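Local coordinates for pyruvate formate-lyase 2 (Archaeoglobus fulgidus, PDB 2F3O), which is of unknown function but belongs to the glycyl radical enzymes related to pyruvate formate-lyase and glycerol dehydratase, and probably acts as a lyase, at residues 329-334 with 363-368; 67-72 with 312-317; 344-349 with 375-380. All blocks are in the same frame, centred on the assembly; numbering follows the deposited sequence.

Interaction 1: residues 329-334 with 363-368; sequences QATNQA and RLRQPN
Q329, N332 and Q333 meet R365, Q366 and N368 in a buried, largely polar contact between the two loops that lead into the parallel strands 334-338 and 368-373. R365 works at the end farther from the strands: its NH2 donates to the backbone O of Q329 at 2.9 Å, and that oxygen lies close to the guanidinium plane. NE adds a weak bond to the same oxygen. The R365 chain bends at chi3 (-95°), which turns NE out of the extended course, and CG of the next residue, Q366, lies over the centre of one guanidinium face. With NH1 bonded to I314 O, two backbone carbonyls fix the rotation of the group. Q366 crosses N332 at about a right angle, and its NE2 donates to N332 OD1 over 3.0 Å, coming from above the plane of the N332 amide. N368 ND2 lies 3.1 Å from that same N332 OD1 and donates to G752 O, while N368 OD1 accepts from R749. N332 ND2 binds a glycerol, probably from the crystallisation liquor. Where the loops become strands, N368 N donates to Q333 O at 3.1 Å, opening the parallel bridge between A334 and N368. The bond from N368 to G752, the predicted radical-bearing glycine, is consistent with a place beside the active site, as in other glycyl radical enzymes.

Interaction 2: residues 67-72 with 312-317; sequences TMLPNP and NEIVPA
A buried carboxylate from the loop after helix 297-310, that of E313, enters the loop 67-72 and accepts its backbone N-H at M68. The bond from M68 N to E313 OE1 is 2.8 Å long, with an N-H...O angle of 160°, and reaches the oxygen nearly along its C-O direction. E313 is extended beyond CG (chi2 173°), which carries CD away from its own backbone and along P72. The two side chains lie side by side and point the same way, with P72 CB 3.7 Å from E313 CG. On the carboxylate, OE2 has a long, weak ion pair with K310. An alanine in place of E313 would probably leave M68 N without its acceptor and open a gap beside P72. Beyond the glutamate the contact turns apolar. M68 crosses I314 at about a right angle: SD rests 3.6 Å from I314 CG2, and the methyl CE comes 3.7 Å from I314 CG1. L69 contributes one branch, CD2, which lies 3.5 Å from E313 O and also touches I314 CG2. Helix 250-267 packs against both loops, W258 on M68 and H265 on I314, and Q266 bonds M68 O. The result is a loop-to-loop junction, a side-chain carboxylate on a backbone N-H backed by an apolar cluster, within the pyruvate formate-lyase-like fold, between the loops that follow helices 39-53 and 297-310.

Interaction 3: residues 344-349 with 375-380; sequences GNDATN and KGSPES
D346 is at the middle of this surface contact, reaching across to G376, S377 and P378 through van der Waals approaches. Its CB lies 3.6 Å from G376 O. CG stands anti to the backbone N (chi1 -177°), at the same 3.6 Å from G376 O and 3.8 Å from P378 CD. At the tip the carboxylate divides: OD1 faces the backbone at S377 CA, 3.7 Å away, while OD2 meets the proline ring, 3.3 Å from P378 CD and nearly as close to P378 CG. OD2 also receives a weak bond from T348 N within its own loop, in the manner of an Asx turn. T348 approaches the same ring tip to tip, with OG1 3.9 Å from P378 CD. K287 of the second subunit packs on D346, and N345 bonds Q280 of that subunit, so the loop 344-349 also takes part in the subunit interface. The contact brings together two loops, one following strand 334-338 and the other strand 368-373, at the points where each runs into a helix: N349 is the N-cap residue of helix 350-362 and P378 that of helix 379-390, and Y353 of the former helix touches both T348 and P378.

Interactions 1 and 2 are buried and adjoin one another, R365 CG of the first packing 3.3 Å from N312 OD1 of the second; interaction 3 lies at the surface, its centre about 25 Å from that of interaction 1. Even so, interactions 1 and 3 hold the same elements, strands 334-338 and 368-373 with helix 350-362 between them, one where the strands begin and the other past their ends. Interaction 2 instead brings in a loop distant in sequence. The chemistry follows the position: amide and guanidinium bonds at the strand starts, one of whose residues reaches G752, one carboxylate bond with apolar packing farther out, and mainly van der Waals contact near a neighbouring subunit.

Interaction 1: residues 329-334 with 363-368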
ATOM      1  N   GLN A 329      46.036  -2.492  -0.794  1.00 52.42           N
ATOM      2  CA  GLN A 329      45.467  -2.785  -2.110  1.00 52.36           C
ATOM      3  C   GLN A 329      44.125  -3.512  -2.042  1.00 52.09           C
ATOM      4  O   GLN A 329      43.954  -4.605  -2.593  1.00 52.38           O
ATOM      5  CB  GLN A 329      46.462  -3.575  -2.955  1.00 52.51           C
ATOM      6  CG  GLN A 329      47.761  -2.845  -3.186  1.00 52.92           C
ATOM      7  CD  GLN A 329      48.726  -3.660  -4.008  1.00 53.54           C
ATOM      8  OE1 GLN A 329      48.845  -4.877  -3.830  1.00 53.95           O
ATOM      9  NE2 GLN A 329      49.425  -2.997  -4.921  1.00 53.81           N
ATOM     10  N   ALA A 330      43.187  -2.902  -1.331  1.00 51.40           N
ATOM     11  CA  ALA A 330      41.945  -3.561  -0.982  1.00 50.39           C
ATOM     12  C   ALA A 330      40.922  -3.414  -2.085  1.00 49.68           C
ATOM     13  O   ALA A 330      40.480  -2.315  -2.407  1.00 49.57           O
ATOM     14  CB  ALA A 330      41.425  -2.978   0.290  1.00 50.55           C
ATOM     15  N   THR A 331      40.567  -4.527  -2.698  1.00 48.95           N
ATOM     16  CA  THR A 331      39.480  -4.525  -3.658  1.00 48.10           C
ATOM     17  C   THR A 331      38.474  -5.566  -3.196  1.00 47.48           C
ATOM     18  O   THR A 331      37.317  -5.245  -2.927  1.00 47.57           O
ATOM     19  CB  THR A 331      39.965  -4.827  -5.082  1.00 48.10           C
ATOM     20  OG1 THR A 331      40.725  -6.044  -5.093  1.00 48.29           O
ATOM     21  CG2 THR A 331      40.827  -3.688  -5.592  1.00 48.55           C
ATOM     22  N   ASN A 332      38.936  -6.811  -3.124  1.00 46.45           N
ATOM     23  CA  ASN A 332      38.265  -7.870  -2.393  1.00 45.69           C
ATOM     24  C   ASN A 332      37.076  -8.533  -3.037  1.00 45.14           C
ATOM     25  O   ASN A 332      36.000  -8.579  -2.446  1.00 45.22           O
ATOM     26  CB  ASN A 332      37.990  -7.460  -0.949  1.00 45.58           C
ATOM     27  CG  ASN A 332      39.253  -7.352  -0.166  1.00 45.86           C
ATOM     28  OD1 ASN A 332      39.952  -8.334  -0.024  1.00 46.85           O
ATOM     29  ND2 ASN A 332      39.587  -6.160   0.302  1.00 45.83           N
ATOM     30  N   GLN A 333      37.281  -9.040  -4.248  1.00 44.13           N
ATOM     31  CA  GLN A 333      36.326  -9.948  -4.850  1.00 43.42           C
ATOM     32  C   GLN A 333      36.345 -11.201  -4.015  1.00 42.72           C
ATOM     33  O   GLN A 333      37.271 -11.981  -4.102  1.00 42.86           O
ATOM     34  CB  GLN A 333      36.718 -10.303  -6.284  1.00 43.52           C
ATOM     35  CG  GLN A 333      36.506  -9.191  -7.278  1.00 43.22           C
ATOM     36  CD  GLN A 333      37.296  -9.408  -8.535  1.00 42.79           C
ATOM     37  OE1 GLN A 333      36.955 -10.255  -9.356  1.00 42.92           O
ATOM     38  NE2 GLN A 333      38.360  -8.636  -8.700  1.00 41.89           N
ATOM     39  N   ALA A 334      35.320 -11.392  -3.202  1.00 42.05           N
ATOM     40  CA  ALA A 334      35.322 -12.492  -2.275  1.00 41.56           C
ATOM     41  C   ALA A 334      34.729 -13.763  -2.848  1.00 41.18           C
ATOM     42  O   ALA A 334      33.980 -13.740  -3.810  1.00 41.31           O
ATOM     43  CB  ALA A 334      34.600 -12.109  -1.024  1.00 41.94           C
ATOM     44  N   ARG A 363      48.470 -18.700  -3.019  1.00 51.28           N
ATOM     45  CA  ARG A 363      48.879 -17.696  -2.027  1.00 50.41           C
ATOM     46  C   ARG A 363      49.008 -16.271  -2.532  1.00 50.03           C
ATOM     47  O   ARG A 363      49.941 -15.574  -2.147  1.00 49.63           O
ATOM     48  CB  ARG A 363      50.174 -18.102  -1.344  1.00 50.27           C
ATOM     49  CG  ARG A 363      50.120 -19.504  -0.895  1.00 50.13           C
ATOM     50  CD  ARG A 363      51.057 -19.789   0.219  1.00 49.66           C
ATOM     51  NE  ARG A 363      50.642 -21.000   0.914  1.00 48.62           N
ATOM     52  CZ  ARG A 363      51.298 -21.518   1.944  1.00 47.72           C
ATOM     53  NH1 ARG A 363      52.395 -20.924   2.387  1.00 46.14           N
ATOM     54  NH2 ARG A 363      50.837 -22.603   2.550  1.00 48.15           N
ATOM     55  N   LEU A 364      48.084 -15.856  -3.400  1.00 49.76           N
ATOM     56  CA  LEU A 364      48.080 -14.504  -3.943  1.00 49.64           C
ATOM     57  C   LEU A 364      47.182 -13.616  -3.098  1.00 49.66           C
ATOM     58  O   LEU A 364      46.413 -14.127  -2.277  1.00 50.14           O
ATOM     59  CB  LEU A 364      47.574 -14.524  -5.373  1.00 49.52           C
ATOM     60  CG  LEU A 364      48.383 -15.399  -6.319  1.00 49.62           C
ATOM     61  CD1 LEU A 364      47.614 -15.618  -7.608  1.00 49.72           C
ATOM     62  CD2 LEU A 364      49.740 -14.755  -6.595  1.00 49.10           C
ATOM     63  N   ARG A 365      47.248 -12.301  -3.313  1.00 49.26           N
ATOM     64  CA  ARG A 365      46.437 -11.362  -2.531  1.00 48.88           C
ATOM     65  C   ARG A 365      44.938 -11.500  -2.784  1.00 48.77           C
ATOM     66  O   ARG A 365      44.124 -11.070  -1.964  1.00 48.52           O
ATOM     67  CB  ARG A 365      46.871  -9.907  -2.763  1.00 48.88           C
ATOM     68  CG  ARG A 365      46.664  -9.394  -4.176  1.00 48.43           C
ATOM     69  CD  ARG A 365      46.910  -7.874  -4.320  1.00 48.66           C
ATOM     70  NE  ARG A 365      45.694  -7.050  -4.228  1.00 47.87           N
ATOM     71  CZ  ARG A 365      44.840  -6.830  -5.230  1.00 46.76           C
ATOM     72  NH1 ARG A 365      45.027  -7.393  -6.413  1.00 47.19           N
ATOM     73  NH2 ARG A 365      43.775  -6.061  -5.050  1.00 46.44           N
ATOM     74  N   GLN A 366      44.572 -12.105  -3.912  1.00 48.54           N
ATOM     75  CA  GLN A 366      43.180 -12.106  -4.298  1.00 48.51           C
ATOM     76  C   GLN A 366      42.652 -13.302  -5.072  1.00 48.51           C
ATOM     77  O   GLN A 366      43.232 -13.695  -6.087  1.00 49.05           O
ATOM     78  CB  GLN A 366      42.838 -10.879  -5.172  1.00 48.14           C
ATOM     79  CG  GLN A 366      42.646  -9.539  -4.481  1.00 48.68           C
ATOM     80  CD  GLN A 366      41.437  -9.468  -3.592  1.00 48.90           C
ATOM     81  OE1 GLN A 366      40.451 -10.137  -3.825  1.00 50.79           O
ATOM     82  NE2 GLN A 366      41.499  -8.626  -2.574  1.00 49.20           N
ATOM     83  N   PRO A 367      41.719 -14.028  -4.460  1.00 47.80           N
ATOM     84  CA  PRO A 367      40.364 -13.633  -4.175  1.00 46.93           C
ATOM     85  C   PRO A 367      40.358 -13.606  -2.635  1.00 46.32           C
ATOM     86  O   PRO A 367      41.264 -14.151  -1.992  1.00 46.44           O
ATOM     87  CB  PRO A 367      39.519 -14.785  -4.727  1.00 46.67           C
ATOM     88  CG  PRO A 367      40.472 -15.842  -5.088  1.00 47.02           C
ATOM     89  CD  PRO A 367      41.823 -15.488  -4.507  1.00 47.91           C
ATOM     90  N   ASN A 368      39.397 -12.945  -2.019  1.00 45.38           N
ATOM     91  CA  ASN A 368      39.341 -13.042  -0.589  1.00 44.38           C
ATOM     92  C   ASN A 368      38.579 -14.292  -0.300  1.00 43.82           C
ATOM     93  O   ASN A 368      37.370 -14.306  -0.439  1.00 44.37           O
ATOM     94  CB  ASN A 368      38.628 -11.848   0.020  1.00 44.36           C
ATOM     95  CG  ASN A 368      39.051 -11.611   1.444  1.00 43.74           C
ATOM     96  OD1 ASN A 368      39.627 -12.486   2.075  1.00 42.70           O
ATOM     97  ND2 ASN A 368      38.781 -10.423   1.955  1.00 43.98           N
TER

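Interaction 2: residues 67-72 with 312-317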
ATOM      1  N   THR A  67      40.047 -10.013 -19.410  1.00 53.48           N
ATOM      2  CA  THR A  67      40.836  -9.077 -18.652  1.00 53.93           C
ATOM      3  C   THR A  67      39.916  -8.023 -18.055  1.00 54.31           C
ATOM      4  O   THR A  67      38.905  -7.652 -18.657  1.00 54.48           O
ATOM      5  CB  THR A  67      41.952  -8.410 -19.498  1.00 53.95           C
ATOM      6  OG1 THR A  67      41.397  -7.818 -20.678  1.00 53.61           O
ATOM      7  CG2 THR A  67      42.982  -9.423 -19.902  1.00 53.95           C
ATOM      8  N   MET A  68      40.246  -7.589 -16.847  1.00 54.45           N
ATOM      9  CA  MET A  68      39.467  -6.589 -16.145  1.00 54.83           C
ATOM     10  C   MET A  68      39.762  -5.206 -16.686  1.00 54.64           C
ATOM     11  O   MET A  68      38.878  -4.365 -16.768  1.00 55.17           O
ATOM     12  CB  MET A  68      39.777  -6.645 -14.658  1.00 54.59           C
ATOM     13  CG  MET A  68      39.422  -7.973 -14.047  1.00 55.04           C
ATOM     14  SD  MET A  68      38.898  -7.738 -12.353  1.00 56.77           S
ATOM     15  CE  MET A  68      40.340  -8.302 -11.526  1.00 57.20           C
ATOM     16  N   LEU A  69      41.013  -4.964 -17.042  1.00 54.62           N
ATOM     17  CA  LEU A  69      41.389  -3.754 -17.748  1.00 54.54           C
ATOM     18  C   LEU A  69      42.378  -4.232 -18.813  1.00 55.14           C
ATOM     19  O   LEU A  69      42.952  -5.322 -18.647  1.00 55.38           O
ATOM     20  CB  LEU A  69      42.040  -2.779 -16.781  1.00 54.10           C
ATOM     21  CG  LEU A  69      43.082  -3.415 -15.873  1.00 53.73           C
ATOM     22  CD1 LEU A  69      44.440  -2.815 -16.130  1.00 53.36           C
ATOM     23  CD2 LEU A  69      42.695  -3.291 -14.430  1.00 53.40           C
ATOM     24  N   PRO A  70      42.559  -3.462 -19.923  1.00 55.35           N
ATOM     25  CA  PRO A  70      43.570  -3.849 -20.911  1.00 55.14           C
ATOM     26  C   PRO A  70      44.926  -3.716 -20.276  1.00 55.18           C
ATOM     27  O   PRO A  70      45.124  -2.815 -19.477  1.00 54.81           O
ATOM     28  CB  PRO A  70      43.439  -2.791 -22.003  1.00 55.21           C
ATOM     29  CG  PRO A  70      42.156  -2.120 -21.779  1.00 55.17           C
ATOM     30  CD  PRO A  70      41.852  -2.232 -20.326  1.00 55.42           C
ATOM     31  N   ASN A  71      45.833  -4.613 -20.638  1.00 55.66           N
ATOM     32  CA  ASN A  71      47.159  -4.732 -20.020  1.00 56.27           C
ATOM     33  C   ASN A  71      47.204  -4.629 -18.478  1.00 56.01           C
ATOM     34  O   ASN A  71      47.482  -3.555 -17.920  1.00 55.88           O
ATOM     35  CB  ASN A  71      48.161  -3.779 -20.678  1.00 56.68           C
ATOM     36  CG  ASN A  71      49.592  -4.051 -20.232  1.00 58.72           C
ATOM     37  OD1 ASN A  71      50.308  -3.132 -19.812  1.00 61.09           O
ATOM     38  ND2 ASN A  71      50.008  -5.324 -20.291  1.00 59.32           N
ATOM     39  N   PRO A  72      46.939  -5.759 -17.801  1.00 55.65           N
ATOM     40  CA  PRO A  72      46.710  -5.982 -16.372  1.00 55.50           C
ATOM     41  C   PRO A  72      47.903  -5.660 -15.442  1.00 55.25           C
ATOM     42  O   PRO A  72      48.924  -5.189 -15.916  1.00 55.60           O
ATOM     43  CB  PRO A  72      46.262  -7.443 -16.325  1.00 55.59           C
ATOM     44  CG  PRO A  72      45.842  -7.756 -17.715  1.00 56.06           C
ATOM     45  CD  PRO A  72      46.825  -7.019 -18.538  1.00 55.80           C
ATOM     46  N   ASN A 312      43.250 -10.921  -9.478  1.00 47.06           N
ATOM     47  CA  ASN A 312      44.407 -10.114  -9.104  1.00 46.78           C
ATOM     48  C   ASN A 312      44.728  -9.007 -10.099  1.00 46.69           C
ATOM     49  O   ASN A 312      45.683  -8.265  -9.897  1.00 46.63           O
ATOM     50  CB  ASN A 312      45.639 -10.991  -8.983  1.00 46.69           C
ATOM     51  CG  ASN A 312      45.625 -11.840  -7.753  1.00 46.68           C
ATOM     52  OD1 ASN A 312      46.014 -11.392  -6.677  1.00 46.21           O
ATOM     53  ND2 ASN A 312      45.205 -13.095  -7.907  1.00 45.87           N
ATOM     54  N   GLU A 313      43.954  -8.905 -11.176  1.00 46.43           N
ATOM     55  CA  GLU A 313      44.195  -7.883 -12.180  1.00 46.48           C
ATOM     56  C   GLU A 313      43.837  -6.473 -11.703  1.00 46.46           C
ATOM     57  O   GLU A 313      44.361  -5.491 -12.231  1.00 46.62           O
ATOM     58  CB  GLU A 313      43.503  -8.234 -13.502  1.00 46.10           C
ATOM     59  CG  GLU A 313      44.066  -9.476 -14.169  1.00 46.81           C
ATOM     60  CD  GLU A 313      43.271  -9.929 -15.397  1.00 47.42           C
ATOM     61  OE1 GLU A 313      42.317  -9.230 -15.791  1.00 48.35           O
ATOM     62  OE2 GLU A 313      43.608 -10.989 -15.972  1.00 48.27           O
ATOM     63  N   ILE A 314      42.963  -6.354 -10.706  1.00 46.69           N
ATOM     64  CA  ILE A 314      42.675  -5.027 -10.163  1.00 47.01           C
ATOM     65  C   ILE A 314      43.313  -4.727  -8.823  1.00 46.44           C
ATOM     66  O   ILE A 314      43.554  -5.584  -7.987  1.00 45.73           O
ATOM     67  CB  ILE A 314      41.164  -4.611 -10.129  1.00 46.94           C
ATOM     68  CG1 ILE A 314      40.351  -5.483  -9.180  1.00 47.95           C
ATOM     69  CG2 ILE A 314      40.565  -4.608 -11.500  1.00 47.56           C
ATOM     70  CD1 ILE A 314      39.008  -4.879  -8.833  1.00 47.80           C
ATOM     71  N   VAL A 315      43.548  -3.448  -8.664  1.00 46.69           N
ATOM     72  CA  VAL A 315      44.263  -2.893  -7.569  1.00 47.10           C
ATOM     73  C   VAL A 315      43.552  -1.536  -7.543  1.00 47.43           C
ATOM     74  O   VAL A 315      43.169  -1.021  -8.598  1.00 47.82           O
ATOM     75  CB  VAL A 315      45.792  -2.864  -7.936  1.00 47.26           C
ATOM     76  CG1 VAL A 315      46.292  -1.472  -8.298  1.00 46.88           C
ATOM     77  CG2 VAL A 315      46.617  -3.453  -6.822  1.00 46.64           C
ATOM     78  N   PRO A 316      43.286  -0.987  -6.354  1.00 47.44           N
ATOM     79  CA  PRO A 316      42.336   0.131  -6.250  1.00 47.52           C
ATOM     80  C   PRO A 316      42.907   1.487  -6.668  1.00 47.69           C
ATOM     81  O   PRO A 316      44.092   1.697  -6.569  1.00 47.65           O
ATOM     82  CB  PRO A 316      41.992   0.131  -4.771  1.00 47.23           C
ATOM     83  CG  PRO A 316      43.236  -0.393  -4.117  1.00 47.29           C
ATOM     84  CD  PRO A 316      43.849  -1.370  -5.054  1.00 47.31           C
ATOM     85  N   ALA A 317      42.067   2.403  -7.138  1.00 48.65           N
ATOM     86  CA  ALA A 317      42.528   3.749  -7.559  1.00 49.41           C
ATOM     87  C   ALA A 317      42.513   4.747  -6.407  1.00 49.90           C
ATOM     88  O   ALA A 317      41.900   5.815  -6.507  1.00 49.77           O
ATOM     89  CB  ALA A 317      41.679   4.296  -8.725  1.00 49.25           C
TER

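Interaction 3: residues 344-349 with 375-380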
ATOM      1  N   GLY A 344      20.486 -27.411   7.691  1.00 40.88           N
ATOM      2  CA  GLY A 344      21.471 -27.536   8.730  1.00 41.99           C
ATOM      3  C   GLY A 344      22.444 -28.638   8.407  1.00 43.17           C
ATOM      4  O   GLY A 344      23.472 -28.769   9.062  1.00 43.67           O
ATOM      5  N   ASN A 345      22.127 -29.433   7.390  1.00 44.12           N
ATOM      6  CA  ASN A 345      23.039 -30.466   6.893  1.00 44.94           C
ATOM      7  C   ASN A 345      24.312 -29.857   6.358  1.00 45.50           C
ATOM      8  O   ASN A 345      24.300 -28.749   5.857  1.00 45.68           O
ATOM      9  CB  ASN A 345      22.384 -31.259   5.779  1.00 44.85           C
ATOM     10  CG  ASN A 345      21.125 -31.925   6.229  1.00 46.68           C
ATOM     11  OD1 ASN A 345      21.107 -32.603   7.262  1.00 48.20           O
ATOM     12  ND2 ASN A 345      20.046 -31.722   5.477  1.00 47.69           N
ATOM     13  N   ASP A 346      25.408 -30.594   6.461  1.00 46.25           N
ATOM     14  CA  ASP A 346      26.677 -30.124   5.952  1.00 46.53           C
ATOM     15  C   ASP A 346      26.629 -30.037   4.437  1.00 46.88           C
ATOM     16  O   ASP A 346      26.170 -30.969   3.774  1.00 46.59           O
ATOM     17  CB  ASP A 346      27.790 -31.063   6.393  1.00 46.45           C
ATOM     18  CG  ASP A 346      29.132 -30.580   5.955  1.00 46.69           C
ATOM     19  OD1 ASP A 346      29.469 -29.427   6.322  1.00 47.25           O
ATOM     20  OD2 ASP A 346      29.817 -31.332   5.220  1.00 45.76           O
ATOM     21  N   ALA A 347      27.084 -28.910   3.897  1.00 47.47           N
ATOM     22  CA  ALA A 347      27.046 -28.704   2.450  1.00 48.59           C
ATOM     23  C   ALA A 347      28.431 -28.700   1.789  1.00 49.31           C
ATOM     24  O   ALA A 347      28.584 -28.248   0.654  1.00 49.78           O
ATOM     25  CB  ALA A 347      26.286 -27.424   2.112  1.00 48.51           C
ATOM     26  N   THR A 348      29.435 -29.189   2.507  1.00 50.01           N
ATOM     27  CA  THR A 348      30.756 -29.402   1.935  1.00 50.69           C
ATOM     28  C   THR A 348      30.681 -30.484   0.839  1.00 51.16           C
ATOM     29  O   THR A 348      30.096 -31.540   1.043  1.00 51.54           O
ATOM     30  CB  THR A 348      31.760 -29.788   3.050  1.00 50.64           C
ATOM     31  OG1 THR A 348      31.996 -28.654   3.895  1.00 50.65           O
ATOM     32  CG2 THR A 348      33.075 -30.259   2.473  1.00 50.80           C
ATOM     33  N   ASN A 349      31.215 -30.194  -0.343  1.00 51.60           N
ATOM     34  CA  ASN A 349      31.269 -31.174  -1.422  1.00 52.01           C
ATOM     35  C   ASN A 349      32.711 -31.243  -1.880  1.00 52.51           C
ATOM     36  O   ASN A 349      33.548 -30.543  -1.325  1.00 52.41           O
ATOM     37  CB  ASN A 349      30.349 -30.783  -2.586  1.00 51.85           C
ATOM     38  CG  ASN A 349      30.523 -29.328  -3.016  1.00 51.23           C
ATOM     39  OD1 ASN A 349      31.637 -28.811  -3.091  1.00 50.48           O
ATOM     40  ND2 ASN A 349      29.413 -28.662  -3.286  1.00 50.98           N
ATOM     41  N   LYS A 375      29.406 -26.666  13.432  1.00 49.62           N
ATOM     42  CA  LYS A 375      29.594 -27.842  14.267  1.00 50.45           C
ATOM     43  C   LYS A 375      29.430 -29.185  13.536  1.00 50.71           C
ATOM     44  O   LYS A 375      29.692 -30.238  14.112  1.00 51.01           O
ATOM     45  CB  LYS A 375      28.718 -27.762  15.523  1.00 50.42           C
ATOM     46  CG  LYS A 375      29.236 -26.728  16.505  1.00 51.68           C
ATOM     47  CD  LYS A 375      28.718 -26.945  17.920  1.00 53.39           C
ATOM     48  CE  LYS A 375      29.255 -25.860  18.860  1.00 54.52           C
ATOM     49  NZ  LYS A 375      28.413 -25.663  20.087  1.00 54.85           N
ATOM     50  N   GLY A 376      29.027 -29.148  12.275  1.00 50.79           N
ATOM     51  CA  GLY A 376      28.841 -30.369  11.529  1.00 51.62           C
ATOM     52  C   GLY A 376      29.771 -30.492  10.343  1.00 52.38           C
ATOM     53  O   GLY A 376      29.548 -31.342   9.467  1.00 52.72           O
ATOM     54  N   SER A 377      30.803 -29.646  10.296  1.00 52.73           N
ATOM     55  CA  SER A 377      31.790 -29.692   9.207  1.00 53.30           C
ATOM     56  C   SER A 377      32.616 -30.985   9.304  1.00 53.95           C
ATOM     57  O   SER A 377      32.899 -31.427  10.415  1.00 54.38           O
ATOM     58  CB  SER A 377      32.705 -28.471   9.277  1.00 53.01           C
ATOM     59  OG  SER A 377      31.973 -27.268   9.166  1.00 52.61           O
ATOM     60  N   PRO A 378      32.988 -31.605   8.159  1.00 54.40           N
ATOM     61  CA  PRO A 378      33.732 -32.868   8.257  1.00 54.58           C
ATOM     62  C   PRO A 378      35.101 -32.649   8.870  1.00 54.98           C
ATOM     63  O   PRO A 378      35.738 -31.617   8.624  1.00 54.94           O
ATOM     64  CB  PRO A 378      33.878 -33.327   6.797  1.00 54.43           C
ATOM     65  CG  PRO A 378      32.884 -32.541   6.037  1.00 54.57           C
ATOM     66  CD  PRO A 378      32.786 -31.217   6.753  1.00 54.40           C
ATOM     67  N   GLU A 379      35.519 -33.613   9.685  1.00 55.68           N
ATOM     68  CA  GLU A 379      36.751 -33.534  10.464  1.00 56.17           C
ATOM     69  C   GLU A 379      37.960 -33.380   9.546  1.00 56.31           C
ATOM     70  O   GLU A 379      38.858 -32.578   9.833  1.00 56.60           O
ATOM     71  CB  GLU A 379      36.878 -34.765  11.370  1.00 56.24           C
ATOM     72  CG  GLU A 379      38.186 -34.888  12.156  1.00 57.94           C
ATOM     73  CD  GLU A 379      38.513 -33.648  12.983  1.00 60.45           C
ATOM     74  OE1 GLU A 379      37.630 -33.176  13.749  1.00 61.12           O
ATOM     75  OE2 GLU A 379      39.662 -33.155  12.865  1.00 60.32           O
ATOM     76  N   SER A 380      37.947 -34.104   8.422  1.00 56.21           N
ATOM     77  CA  SER A 380      39.004 -33.998   7.416  1.00 56.19           C
ATOM     78  C   SER A 380      39.147 -32.583   6.901  1.00 56.18           C
ATOM     79  O   SER A 380      40.259 -32.076   6.765  1.00 56.42           O
ATOM     80  CB  SER A 380      38.740 -34.941   6.254  1.00 56.04           C
ATOM     81  OG  SER A 380      37.354 -35.174   6.131  1.00 56.76           O
TER